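Long-range contacts in putative transcriptional regulator (Streptomyces coelicolor, PDB 2ZB9), which probably acts as a TetR-family transcription factor, binding cis-regulatory DNA through an N-terminal helix-turn-helix domain and pairing through its helical C-terminal domain: residues F85-D90 / A145-H150; D168-A173 / A192-L197; D73-A78 / Q134-Q139; D81-P86 / L96-A101; E23-V28 / K62-K67. All coordinates share one frame; numbering follows the deposited sequence.

Contact 1 of 5, residues F85-D90 / A145-H150; sequences FPDTGD and AERLRH
With CG anti to the backbone N (chi1 176°) and a bend at chi2 (62°), Arg147 leaves helix 126-153 and reaches across to the loop that joins helices 67-83 and 91-108 in the all-helical C-terminal domain of this TetR-type protein. Phe85 keeps CG beside its backbone N, which lays its ring against the aliphatic root of the arginine: Phe85 CD2 lies 3.7 Å from Arg147 CG, an oblique approach. Further out, Arg147 NE donates to the carbonyl Pro86 O at 3.0 Å. That oxygen lies close to the guanidinium plane and the donor lies in the carbonyl plane, although the N-H...O angle of 142° makes the bond somewhat bent. Asp87 meets the same group differently. Its OD2 sits over the centre of one guanidinium face, 3.5 Å from Arg147 NE, so this salt bridge is an attraction of charges, with the oxygen well above the plane in which the N-H groups lie. The far end of the arginine has a second acidic partner, since NH2 forms a salt bridge with Asp94 of helix 91-108; one side chain thereby ties both the loop and the helix after it to helix 126-153. Two acidic groups would probably favour the charged arginine. One turn further along, the His150 ring presents its edge to Asp87, with CD2 3.0 Å from OD2 and the ring nearly perpendicular to the carboxylate.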
# COMPACT_ATOMS: atom_id res chain seq x y z
N PHE A 85 -1.09 17.38 11.49
CA PHE A 85 -2.19 17.95 10.72
C PHE A 85 -2.56 19.38 11.04
O PHE A 85 -2.88 19.71 12.18
CB PHE A 85 -3.46 17.10 10.86
CG PHE A 85 -3.43 15.83 10.06
CD1 PHE A 85 -2.79 14.69 10.55
CD2 PHE A 85 -4.00 15.78 8.79
CE1 PHE A 85 -2.70 13.53 9.79
CE2 PHE A 85 -3.92 14.63 8.02
CZ PHE A 85 -3.27 13.50 8.53
N PRO A 86 -2.52 20.26 10.03
CA PRO A 86 -2.89 21.65 10.30
C PRO A 86 -4.39 21.58 10.59
O PRO A 86 -5.08 20.73 10.03
CB PRO A 86 -2.62 22.35 8.97
CG PRO A 86 -1.56 21.50 8.34
CD PRO A 86 -2.03 20.11 8.65
N ASP A 87 -4.89 22.44 11.46
CA ASP A 87 -6.31 22.43 11.77
C ASP A 87 -6.77 23.88 11.75
O ASP A 87 -7.05 24.47 12.79
CB ASP A 87 -6.55 21.78 13.14
CG ASP A 87 -7.98 21.31 13.32
OD1 ASP A 87 -8.29 20.76 14.40
OD2 ASP A 87 -8.79 21.48 12.39
N THR A 88 -6.84 24.44 10.55
CA THR A 88 -7.21 25.83 10.34
C THR A 88 -8.68 26.07 10.04
O THR A 88 -9.12 27.22 9.99
CB THR A 88 -6.41 26.41 9.16
OG1 THR A 88 -6.89 25.84 7.94
CG2 THR A 88 -4.93 26.08 9.30
N GLY A 89 -9.45 25.00 9.84
CA GLY A 89 -10.86 25.16 9.54
C GLY A 89 -11.14 25.02 8.05
O GLY A 89 -12.26 25.24 7.61
N ASP A 90 -10.12 24.67 7.28
CA ASP A 90 -10.27 24.47 5.83
C ASP A 90 -9.70 23.09 5.53
O ASP A 90 -8.50 22.94 5.30
CB ASP A 90 -9.48 25.54 5.06
CG ASP A 90 -9.68 25.43 3.54
OD1 ASP A 90 -9.83 24.31 3.02
OD2 ASP A 90 -9.66 26.48 2.86
N ALA A 145 -7.62 10.25 10.88
CA ALA A 145 -9.06 10.09 11.08
C ALA A 145 -9.60 11.20 11.98
O ALA A 145 -10.72 11.67 11.80
CB ALA A 145 -9.35 8.72 11.69
N GLU A 146 -8.78 11.61 12.94
CA GLU A 146 -9.17 12.67 13.87
C GLU A 146 -9.37 13.99 13.14
O GLU A 146 -10.35 14.70 13.36
CB GLU A 146 -8.10 12.81 14.94
CG GLU A 146 -8.48 13.65 16.13
CD GLU A 146 -7.69 13.23 17.35
OE1 GLU A 146 -8.01 12.16 17.93
OE2 GLU A 146 -6.74 13.96 17.72
N ARG A 147 -8.43 14.34 12.27
CA ARG A 147 -8.54 15.58 11.51
C ARG A 147 -9.80 15.50 10.64
O ARG A 147 -10.56 16.46 10.55
CB ARG A 147 -7.31 15.78 10.62
CG ARG A 147 -7.41 17.01 9.72
CD ARG A 147 -7.53 18.28 10.55
NE ARG A 147 -7.79 19.47 9.74
CZ ARG A 147 -9.00 19.91 9.41
NH1 ARG A 147 -10.08 19.26 9.81
NH2 ARG A 147 -9.13 21.01 8.68
N LEU A 148 -10.00 14.36 10.00
CA LEU A 148 -11.15 14.13 9.13
C LEU A 148 -12.48 14.22 9.88
O LEU A 148 -13.44 14.83 9.39
CB LEU A 148 -11.01 12.77 8.43
CG LEU A 148 -10.33 12.73 7.06
CD1 LEU A 148 -9.38 13.89 6.88
CD2 LEU A 148 -9.61 11.40 6.88
N ARG A 149 -12.56 13.60 11.06
CA ARG A 149 -13.78 13.66 11.84
C ARG A 149 -14.07 15.10 12.26
O ARG A 149 -15.23 15.51 12.34
CB ARG A 149 -13.69 12.79 13.10
CG ARG A 149 -13.86 11.30 12.87
CD ARG A 149 -14.26 10.61 14.17
NE ARG A 149 -13.26 10.80 15.22
CZ ARG A 149 -12.13 10.10 15.31
NH1 ARG A 149 -11.85 9.17 14.41
NH2 ARG A 149 -11.27 10.35 16.29
N HIS A 150 -13.02 15.87 12.53
CA HIS A 150 -13.20 17.26 12.93
C HIS A 150 -13.87 18.01 11.78
O HIS A 150 -14.82 18.76 11.99
CB HIS A 150 -11.86 17.91 13.28
CG HIS A 150 -11.99 19.29 13.85
ND1 HIS A 150 -12.88 19.61 14.85
CD2 HIS A 150 -11.33 20.44 13.56
CE1 HIS A 150 -12.76 20.89 15.16
NE2 HIS A 150 -11.83 21.42 14.39

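Contact 2 of 5, residues D168-A173 / A192-L197; sequences DQLWGA and ALVTNL
Leu170 and Leu197 form the tight end of this buried contact between two nearly antiparallel helix segments, whose axes run at 165° and come within 9.7 Å. Leu170 CD2 meets Leu197 CD2 at 3.3 Å, closer than usual van der Waals contact, and Leu170 CD1 touches the same methyl. Leu197 CD2 also lies 3.8 Å from Gln169 CB, so three side-chain atoms gather round one methyl group. Packing loosens toward Leu193 and Val194: Leu170 CD1 stands 4.0 Å from Leu193 CB and 4.3 Å from Val194 CG2, while Leu193 CD2 reaches across to Ala173 CB at 3.8 Å. The looser side does not face solvent, because all six touching residues are buried. An alanine in place of Leu170 would remove the methyls that meet Leu197 CD2, Leu193 CB and Val194 CG2, and would probably loosen the packing between the two helices. The polar end of Gln169 turns to the second subunit, where NE2 bonds to Leu193 O of that chain, and Leu197 packs on its own counterpart there. Helices 163-179 and 187-199 thus build part of the dimer interface, as in the helical pairing of TetR-family dimers, while Val194 rests on Leu96 and Trp171 on Leu95 and Leu99 of helix 91-108.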
# COMPACT_ATOMS: atom_id res chain seq x y z
N ASP A 168 -7.47 5.46 3.52
CA ASP A 168 -6.92 4.58 2.50
C ASP A 168 -6.98 5.17 1.11
O ASP A 168 -6.21 4.78 0.23
CB ASP A 168 -7.65 3.24 2.52
CG ASP A 168 -7.41 2.47 3.81
OD1 ASP A 168 -6.26 2.03 4.02
OD2 ASP A 168 -8.37 2.33 4.60
N GLN A 169 -7.90 6.10 0.89
CA GLN A 169 -8.02 6.71 -0.43
C GLN A 169 -7.12 7.92 -0.61
O GLN A 169 -7.06 8.51 -1.69
CB GLN A 169 -9.48 7.06 -0.72
CG GLN A 169 -10.33 5.81 -0.91
CD GLN A 169 -11.76 6.12 -1.30
OE1 GLN A 169 -12.53 6.63 -0.50
NE2 GLN A 169 -12.11 5.82 -2.54
N LEU A 170 -6.41 8.29 0.45
CA LEU A 170 -5.46 9.40 0.40
C LEU A 170 -4.06 8.83 0.59
O LEU A 170 -3.36 8.53 -0.37
CB LEU A 170 -5.74 10.44 1.49
CG LEU A 170 -6.81 11.52 1.31
CD1 LEU A 170 -6.88 11.95 -0.15
CD2 LEU A 170 -8.13 11.00 1.78
N TRP A 171 -3.67 8.65 1.85
CA TRP A 171 -2.36 8.11 2.18
C TRP A 171 -2.16 6.70 1.61
O TRP A 171 -1.10 6.38 1.08
CB TRP A 171 -2.18 8.12 3.70
CG TRP A 171 -2.24 9.52 4.24
CD1 TRP A 171 -1.23 10.44 4.25
CD2 TRP A 171 -3.42 10.22 4.68
NE1 TRP A 171 -1.70 11.66 4.65
CE2 TRP A 171 -3.04 11.56 4.92
CE3 TRP A 171 -4.75 9.84 4.89
CZ2 TRP A 171 -3.95 12.53 5.35
CZ3 TRP A 171 -5.66 10.81 5.32
CH2 TRP A 171 -5.25 12.14 5.54
N GLY A 172 -3.18 5.86 1.71
CA GLY A 172 -3.07 4.51 1.19
C GLY A 172 -2.74 4.51 -0.30
O GLY A 172 -1.96 3.68 -0.76
N ALA A 173 -3.36 5.43 -1.04
CA ALA A 173 -3.14 5.57 -2.48
C ALA A 173 -1.68 5.93 -2.75
O ALA A 173 -1.09 5.47 -3.73
CB ALA A 173 -4.05 6.65 -3.06
N ALA A 192 -4.69 15.77 -7.08
CA ALA A 192 -5.81 15.03 -7.66
C ALA A 192 -6.48 14.11 -6.64
O ALA A 192 -7.69 13.91 -6.67
CB ALA A 192 -5.33 14.21 -8.87
N LEU A 193 -5.69 13.54 -5.73
CA LEU A 193 -6.23 12.65 -4.71
C LEU A 193 -7.28 13.38 -3.88
O LEU A 193 -8.34 12.84 -3.60
CB LEU A 193 -5.13 12.15 -3.78
CG LEU A 193 -4.07 11.19 -4.32
CD1 LEU A 193 -3.07 10.89 -3.19
CD2 LEU A 193 -4.72 9.90 -4.81
N VAL A 194 -6.97 14.61 -3.48
CA VAL A 194 -7.88 15.41 -2.66
C VAL A 194 -9.08 15.95 -3.44
O VAL A 194 -10.21 15.87 -2.96
CB VAL A 194 -7.13 16.59 -2.01
CG1 VAL A 194 -8.08 17.41 -1.16
CG2 VAL A 194 -5.98 16.06 -1.17
N THR A 195 -8.86 16.49 -4.63
CA THR A 195 -9.97 17.04 -5.40
C THR A 195 -10.96 15.95 -5.82
O THR A 195 -12.17 16.17 -5.77
CB THR A 195 -9.49 17.81 -6.66
OG1 THR A 195 -8.94 16.89 -7.61
CG2 THR A 195 -8.43 18.83 -6.28
N ASN A 196 -10.46 14.79 -6.22
CA ASN A 196 -11.34 13.69 -6.63
C ASN A 196 -12.29 13.32 -5.51
O ASN A 196 -13.49 13.17 -5.70
CB ASN A 196 -10.53 12.44 -6.99
CG ASN A 196 -9.80 12.58 -8.31
OD1 ASN A 196 -10.14 13.42 -9.13
ND2 ASN A 196 -8.81 11.72 -8.52
N LEU A 197 -11.72 13.17 -4.32
CA LEU A 197 -12.47 12.79 -3.14
C LEU A 197 -13.45 13.85 -2.66
O LEU A 197 -14.63 13.57 -2.44
CB LEU A 197 -11.48 12.45 -2.03
CG LEU A 197 -11.68 11.15 -1.26
CD1 LEU A 197 -12.23 10.05 -2.16
CD2 LEU A 197 -10.34 10.76 -0.67

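Contact 3 of 5, residues D73-A78 / Q134-Q139; sequences DGYFHA and QLYSAQ
Tyr75, Phe76 and Tyr136 all hold CG anti to the backbone N (chi1 -174°, 178° and -168°), and these extended first torsions carry the three rings into the interface between helices 67-83 and 126-153. The two tyrosines meet obliquely, with centroids 5.4 Å apart; Tyr136 CE1 comes to the edge of the Tyr75 ring, 3.5 Å from Tyr75 CD2. Their hydroxyls converge on one water, 2.7 Å from Tyr75 OH and 2.9 Å from Tyr136 OH, which bridges the helices at the ring tips. Phe76 turns an edge to Tyr136, its CD2 lying 3.8 Å from Tyr136 CD1, and offers a face to Gln139. The glutamine has CG beside its backbone N and runs extended beyond CG, so that its amide stacks on the phenyl ring with the planes close to parallel and CB packs 3.5 Å from Phe76 CE2. A second water spans the polar side, donating to Asp73 OD1 at 2.7 Å and accepting from Gln139 NE2 at 3.1 Å. The other carboxylate oxygen, Asp73 OD2, is held by Trp64 and Arg25 of the DNA-binding domain. The helix widens into a pi turn at residues 134-137. Helix 67-83 corresponds to the connecting helix of the TetR fold, joined at one end to the helix-turn-helix domain and packed here by aromatic side chains against the C-terminal helical bundle.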
# COMPACT_ATOMS: atom_id res chain seq x y z
N ASP A 73 9.61 3.19 16.43
CA ASP A 73 9.30 4.20 17.43
C ASP A 73 10.14 5.45 17.15
O ASP A 73 9.64 6.57 17.23
CB ASP A 73 9.59 3.66 18.83
CG ASP A 73 8.79 4.38 19.91
OD1 ASP A 73 7.96 5.26 19.59
OD2 ASP A 73 9.00 4.04 21.10
N GLY A 74 11.42 5.26 16.83
CA GLY A 74 12.26 6.40 16.53
C GLY A 74 11.77 7.11 15.28
O GLY A 74 11.75 8.35 15.21
N TYR A 75 11.35 6.34 14.28
CA TYR A 75 10.87 6.93 13.05
C TYR A 75 9.61 7.76 13.28
O TYR A 75 9.52 8.90 12.83
CB TYR A 75 10.58 5.86 12.00
CG TYR A 75 10.21 6.44 10.66
CD1 TYR A 75 11.18 6.97 9.82
CD2 TYR A 75 8.87 6.53 10.27
CE1 TYR A 75 10.83 7.58 8.61
CE2 TYR A 75 8.52 7.13 9.07
CZ TYR A 75 9.50 7.66 8.25
OH TYR A 75 9.13 8.27 7.07
N PHE A 76 8.64 7.19 13.99
CA PHE A 76 7.40 7.91 14.26
C PHE A 76 7.67 9.28 14.89
O PHE A 76 7.12 10.30 14.47
CB PHE A 76 6.49 7.06 15.17
CG PHE A 76 5.20 7.75 15.54
CD1 PHE A 76 5.16 8.69 16.57
CD2 PHE A 76 4.02 7.47 14.84
CE1 PHE A 76 3.97 9.34 16.91
CE2 PHE A 76 2.83 8.11 15.16
CZ PHE A 76 2.80 9.06 16.20
N HIS A 77 8.54 9.30 15.89
CA HIS A 77 8.87 10.56 16.56
C HIS A 77 9.73 11.51 15.74
O HIS A 77 9.73 12.72 15.97
CB HIS A 77 9.52 10.25 17.91
CG HIS A 77 8.56 9.64 18.89
ND1 HIS A 77 7.65 10.40 19.59
CD2 HIS A 77 8.31 8.35 19.20
CE1 HIS A 77 6.87 9.60 20.30
NE2 HIS A 77 7.24 8.35 20.08
N ALA A 78 10.46 10.98 14.76
CA ALA A 78 11.29 11.83 13.91
C ALA A 78 10.48 12.61 12.87
O ALA A 78 10.85 13.71 12.49
CB ALA A 78 12.34 10.98 13.20
N GLN A 134 1.45 -1.05 15.86
CA GLN A 134 1.45 -0.48 17.20
C GLN A 134 2.30 0.76 17.38
O GLN A 134 1.92 1.67 18.12
CB GLN A 134 1.88 -1.54 18.23
CG GLN A 134 0.79 -2.58 18.50
CD GLN A 134 1.26 -3.72 19.40
OE1 GLN A 134 0.46 -4.57 19.80
NE2 GLN A 134 2.55 -3.76 19.71
N LEU A 135 3.43 0.83 16.70
CA LEU A 135 4.33 1.96 16.85
C LEU A 135 4.24 3.02 15.75
O LEU A 135 4.71 4.14 15.94
CB LEU A 135 5.77 1.45 16.99
CG LEU A 135 5.98 0.49 18.17
CD1 LEU A 135 7.36 -0.13 18.08
CD2 LEU A 135 5.79 1.24 19.49
N TYR A 136 3.65 2.68 14.61
CA TYR A 136 3.54 3.66 13.54
C TYR A 136 2.17 3.87 12.89
O TYR A 136 1.49 4.85 13.18
CB TYR A 136 4.56 3.36 12.43
CG TYR A 136 4.68 4.50 11.44
CD1 TYR A 136 5.36 5.67 11.78
CD2 TYR A 136 4.05 4.45 10.20
CE1 TYR A 136 5.42 6.75 10.91
CE2 TYR A 136 4.10 5.52 9.32
CZ TYR A 136 4.78 6.67 9.68
OH TYR A 136 4.83 7.75 8.82
N SER A 137 1.76 2.94 12.03
CA SER A 137 0.51 3.10 11.29
C SER A 137 -0.77 3.33 12.08
O SER A 137 -1.58 4.17 11.70
CB SER A 137 0.31 1.94 10.31
OG SER A 137 0.18 0.70 10.98
N ALA A 138 -0.98 2.59 13.17
CA ALA A 138 -2.21 2.77 13.94
C ALA A 138 -2.35 4.22 14.40
O ALA A 138 -3.43 4.81 14.29
CB ALA A 138 -2.25 1.83 15.14
N GLN A 139 -1.27 4.78 14.93
CA GLN A 139 -1.28 6.16 15.40
C GLN A 139 -1.37 7.15 14.24
O GLN A 139 -2.03 8.17 14.37
CB GLN A 139 -0.03 6.45 16.22
CG GLN A 139 0.24 5.47 17.35
CD GLN A 139 1.58 5.72 18.02
OE1 GLN A 139 1.75 6.71 18.74
NE2 GLN A 139 2.55 4.85 17.76
O HOH W 1 5.54 5.12 18.45
O HOH W 2 6.55 8.90 6.81

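Contact 4 of 5, residues D81-P86 / L96-A101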
# COMPACT_ATOMS: atom_id res chain seq x y z
N ASP A 81 6.35 15.92 13.94
CA ASP A 81 6.09 17.35 13.76
C ASP A 81 5.83 17.70 12.30
O ASP A 81 4.90 18.44 11.97
CB ASP A 81 7.27 18.18 14.27
CG ASP A 81 7.38 18.16 15.79
OD1 ASP A 81 8.24 18.89 16.33
OD2 ASP A 81 6.62 17.42 16.44
N THR A 82 6.68 17.17 11.43
CA THR A 82 6.57 17.41 10.00
C THR A 82 5.26 16.88 9.40
O THR A 82 4.72 17.47 8.47
CB THR A 82 7.75 16.75 9.26
OG1 THR A 82 8.98 17.18 9.86
CG2 THR A 82 7.75 17.14 7.79
N LEU A 83 4.75 15.77 9.94
CA LEU A 83 3.52 15.18 9.41
C LEU A 83 2.26 15.53 10.19
O LEU A 83 1.18 15.01 9.90
CB LEU A 83 3.65 13.65 9.31
CG LEU A 83 4.77 13.11 8.42
CD1 LEU A 83 4.68 11.59 8.36
CD2 LEU A 83 4.66 13.71 7.02
N ALA A 84 2.38 16.41 11.17
CA ALA A 84 1.23 16.83 11.98
C ALA A 84 0.18 17.49 11.09
O ALA A 84 0.50 18.10 10.07
CB ALA A 84 1.68 17.80 13.08
N PHE A 85 -1.09 17.38 11.49
CA PHE A 85 -2.19 17.95 10.72
C PHE A 85 -2.56 19.38 11.04
O PHE A 85 -2.88 19.71 12.18
CB PHE A 85 -3.46 17.10 10.86
CG PHE A 85 -3.43 15.83 10.06
CD1 PHE A 85 -2.79 14.69 10.55
CD2 PHE A 85 -4.00 15.78 8.79
CE1 PHE A 85 -2.70 13.53 9.79
CE2 PHE A 85 -3.92 14.63 8.02
CZ PHE A 85 -3.27 13.50 8.53
N PRO A 86 -2.52 20.26 10.03
CA PRO A 86 -2.89 21.65 10.30
C PRO A 86 -4.39 21.58 10.59
O PRO A 86 -5.08 20.73 10.03
CB PRO A 86 -2.62 22.35 8.97
CG PRO A 86 -1.56 21.50 8.34
CD PRO A 86 -2.03 20.11 8.65
N LEU A 96 -4.23 19.18 1.76
CA LEU A 96 -3.21 19.37 0.72
C LEU A 96 -1.87 19.64 1.38
O LEU A 96 -0.84 19.09 0.97
CB LEU A 96 -3.55 20.56 -0.19
CG LEU A 96 -4.26 20.45 -1.55
CD1 LEU A 96 -4.27 19.01 -2.06
CD2 LEU A 96 -5.66 20.98 -1.41
N ALA A 97 -1.86 20.47 2.41
CA ALA A 97 -0.62 20.79 3.11
C ALA A 97 0.00 19.56 3.76
O ALA A 97 1.21 19.37 3.70
CB ALA A 97 -0.86 21.87 4.16
N GLN A 98 -0.82 18.73 4.39
CA GLN A 98 -0.30 17.53 5.05
C GLN A 98 0.16 16.48 4.05
O GLN A 98 1.22 15.88 4.22
CB GLN A 98 -1.37 16.94 5.99
CG GLN A 98 -0.85 15.98 7.06
CD GLN A 98 -0.41 14.65 6.51
OE1 GLN A 98 -0.87 14.21 5.46
NE2 GLN A 98 0.48 13.96 7.24
N LEU A 99 -0.62 16.25 2.99
CA LEU A 99 -0.24 15.26 1.98
C LEU A 99 1.05 15.68 1.27
O LEU A 99 1.84 14.82 0.87
CB LEU A 99 -1.34 15.09 0.92
CG LEU A 99 -2.40 13.98 0.97
CD1 LEU A 99 -1.79 12.68 1.50
CD2 LEU A 99 -3.56 14.40 1.84
N ARG A 100 1.27 16.98 1.12
CA ARG A 100 2.50 17.45 0.46
C ARG A 100 3.72 17.26 1.36
O ARG A 100 4.79 16.88 0.88
CB ARG A 100 2.36 18.92 0.06
CG ARG A 100 1.59 19.09 -1.25
CD ARG A 100 1.12 20.51 -1.50
NE ARG A 100 0.31 20.56 -2.71
CZ ARG A 100 -0.56 21.51 -3.03
NH1 ARG A 100 -0.75 22.55 -2.22
NH2 ARG A 100 -1.25 21.42 -4.16
N ALA A 101 3.56 17.50 2.65
CA ALA A 101 4.67 17.30 3.58
C ALA A 101 4.96 15.79 3.60
O ALA A 101 6.12 15.35 3.65
CB ALA A 101 4.30 17.81 4.97
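Residues 81-83 form a weakly bonded, kinked end of helix 67-83 before the chain opens into loop, whereas 96-101 is regular helix; the backbones come nearest at Phe85 and Gln98, with CA atoms 6.0 Å apart. Gln98 contributes the largest share of the contact. Its CG is anti to the backbone N (chi1 -161°) and the chain bends at chi2 (-72°), which brings the amide to the backbone of the loop. There NE2 donates to Leu83 O at 2.9 Å along an almost straight path (169°), with the donor on a lone pair of the carbonyl and the oxygen in the amide plane. Leu83 O also accepts from Arg140, so two side chains grip this carbonyl. This is the turn by which, in the TetR fold, the connecting helix hands over to the C-terminal helical domain. The Phe85 ring settles on the glutamine from one side: Gln98 CG lies 3.6 Å from the ring centroid over the face, a CH-pi contact, and the amide plane runs nearly parallel to the ring. Gln98 OE1 accepts from Trp171 NE1 of helix 163-179, so both ends of the amide are used and its rotation is fixed. At one flank, Ala101 CB fits against Thr82 O at 3.5 Å, and Leu83 CD2 reaches the backbone of the same alanine. Toward the other, Pro86 CG approaches Ala97 CB at 4.3 Å.

Contact 5 of 5, residues E23-V28 / K62-K67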
# COMPACT_ATOMS: atom_id res chain seq x y z
N GLU A 23 12.27 11.90 29.91
CA GLU A 23 13.25 12.77 29.28
C GLU A 23 14.32 11.89 28.64
O GLU A 23 14.76 12.14 27.52
CB GLU A 23 13.90 13.70 30.31
CG GLU A 23 12.96 14.71 30.94
CD GLU A 23 13.65 15.53 32.01
OE1 GLU A 23 14.74 16.08 31.73
OE2 GLU A 23 13.11 15.64 33.13
N VAL A 24 14.73 10.86 29.37
CA VAL A 24 15.74 9.93 28.89
C VAL A 24 15.24 9.21 27.64
O VAL A 24 15.97 9.05 26.67
CB VAL A 24 16.10 8.87 29.96
CG1 VAL A 24 17.07 7.85 29.39
CG2 VAL A 24 16.71 9.54 31.17
N ARG A 25 13.98 8.77 27.68
CA ARG A 25 13.38 8.07 26.55
C ARG A 25 13.38 8.97 25.31
O ARG A 25 13.68 8.51 24.20
CB ARG A 25 11.95 7.66 26.91
CG ARG A 25 11.35 6.60 26.01
CD ARG A 25 10.15 5.95 26.67
NE ARG A 25 9.63 4.82 25.90
CZ ARG A 25 8.98 4.94 24.74
NH1 ARG A 25 8.76 6.13 24.21
NH2 ARG A 25 8.56 3.86 24.11
N ALA A 26 13.06 10.25 25.50
CA ALA A 26 13.02 11.22 24.40
C ALA A 26 14.39 11.42 23.77
O ALA A 26 14.52 11.46 22.55
CB ALA A 26 12.48 12.56 24.90
N GLU A 27 15.42 11.54 24.61
CA GLU A 27 16.79 11.72 24.11
C GLU A 27 17.21 10.52 23.27
O GLU A 27 17.82 10.68 22.21
CB GLU A 27 17.77 11.88 25.28
CG GLU A 27 17.90 13.29 25.82
CD GLU A 27 18.73 13.36 27.08
OE1 GLU A 27 19.82 12.75 27.13
OE2 GLU A 27 18.30 14.05 28.04
N VAL A 28 16.89 9.33 23.75
CA VAL A 28 17.23 8.11 23.03
C VAL A 28 16.49 8.09 21.70
O VAL A 28 17.08 7.85 20.65
CB VAL A 28 16.85 6.85 23.84
CG1 VAL A 28 17.11 5.59 23.02
CG2 VAL A 28 17.66 6.81 25.13
N LYS A 62 14.74 -2.85 27.57
CA LYS A 62 13.48 -2.79 28.32
C LYS A 62 12.39 -2.02 27.58
O LYS A 62 11.23 -2.42 27.59
CB LYS A 62 13.69 -2.13 29.68
CG LYS A 62 14.63 -2.85 30.63
CD LYS A 62 14.70 -2.07 31.94
CE LYS A 62 15.70 -2.66 32.92
NZ LYS A 62 15.75 -1.82 34.15
N TRP A 63 12.78 -0.90 26.97
CA TRP A 63 11.82 -0.07 26.25
C TRP A 63 11.52 -0.54 24.83
O TRP A 63 10.42 -0.34 24.33
CB TRP A 63 12.30 1.38 26.21
CG TRP A 63 12.35 2.04 27.54
CD1 TRP A 63 11.53 1.80 28.61
CD2 TRP A 63 13.20 3.12 27.93
NE1 TRP A 63 11.81 2.66 29.63
CE2 TRP A 63 12.84 3.49 29.25
CE3 TRP A 63 14.24 3.82 27.30
CZ2 TRP A 63 13.47 4.52 29.94
CZ3 TRP A 63 14.87 4.85 27.99
CH2 TRP A 63 14.48 5.19 29.30
N TRP A 64 12.50 -1.16 24.19
CA TRP A 64 12.31 -1.65 22.83
C TRP A 64 12.81 -3.08 22.73
O TRP A 64 14.01 -3.34 22.61
CB TRP A 64 13.05 -0.76 21.83
CG TRP A 64 12.57 0.65 21.88
CD1 TRP A 64 11.41 1.14 21.36
CD2 TRP A 64 13.18 1.75 22.57
NE1 TRP A 64 11.26 2.47 21.69
CE2 TRP A 64 12.33 2.87 22.44
CE3 TRP A 64 14.38 1.89 23.30
CZ2 TRP A 64 12.63 4.11 23.00
CZ3 TRP A 64 14.67 3.13 23.86
CH2 TRP A 64 13.80 4.22 23.71
N PRO A 65 11.88 -4.05 22.78
CA PRO A 65 12.17 -5.48 22.71
C PRO A 65 12.85 -5.95 21.44
O PRO A 65 13.36 -7.07 21.38
CB PRO A 65 10.79 -6.11 22.90
CG PRO A 65 9.89 -5.11 22.22
CD PRO A 65 10.43 -3.81 22.76
N SER A 66 12.89 -5.11 20.41
CA SER A 66 13.53 -5.51 19.17
C SER A 66 14.03 -4.34 18.34
O SER A 66 13.64 -3.20 18.55
CB SER A 66 12.57 -6.34 18.32
OG SER A 66 11.58 -5.51 17.74
N LYS A 67 14.89 -4.66 17.39
CA LYS A 67 15.45 -3.68 16.48
C LYS A 67 14.29 -3.03 15.71
O LYS A 67 14.29 -1.82 15.47
CB LYS A 67 16.42 -4.40 15.53
CG LYS A 67 16.69 -3.71 14.21
CD LYS A 67 17.48 -2.43 14.37
CE LYS A 67 17.88 -1.90 13.00
NZ LYS A 67 18.78 -2.86 12.29
O HOH W 3 8.97 1.57 25.10
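Arg25 NH2 is the best-held polar atom here, with two partners: a salt bridge to Asp73 of helix 67-83, and a water 2.5 Å away that it donates to. That water in turn donates to Trp63 O, also at 2.5 Å, so helix 20-39 is tied to the end of helix 57-63. The arginine is extended from CG to NE, and its guanidinium lies with one face over Trp64 CZ2, 4.1 Å from Arg25 CZ, the planes tilted by 36°. Asp73 also accepts from Trp64 NE1, which fixes the indole beside the arginine it shares the carboxylate with. Apolar contacts complete the join. Val28 CG1 packs 3.6 Å from Trp64 CZ3, and Val24 CG1 comes in the plane of the Trp63 ring to its edge, 3.7 Å from CH2. Arg25 CB lies over a face of the Trp63 ring. A leucine in place of Trp64 would lose the NE1 bond to Asp73 and would probably leave the guanidinium of Arg25 less well positioned. The contact sits in the DNA-binding domain, where residues 62-64 close the predicted helix-turn-helix; Val28 also packs on Val49 and Ser53 of helix 46-53, so helix 20-39 backs both helices of the motif.

Contacts 2 and 3 are buried, 4 and 5 partly buried, and 1 lies at the surface. Chemistry follows place: contact 2 is apolar between its segments, contact 3 aromatic with bridging waters, contacts 1 and 4 each turn on one long polar side chain, and contact 5 combines an arginine with two tryptophans and two valines. Contacts 1 and 4 share Phe85 and Pro86, and Phe85 and Gln98 reach Trp171 of contact 2. Contacts 3 and 4 use helix 67-83, contacts 1 and 3 helix 126-153. Asp73 joins contact 3 to Trp64 and Arg25 of contact 5, linking the DNA-binding end to the body, while contact 2, at the subunit interface, lies about 35 Å from contact 5, centre to centre.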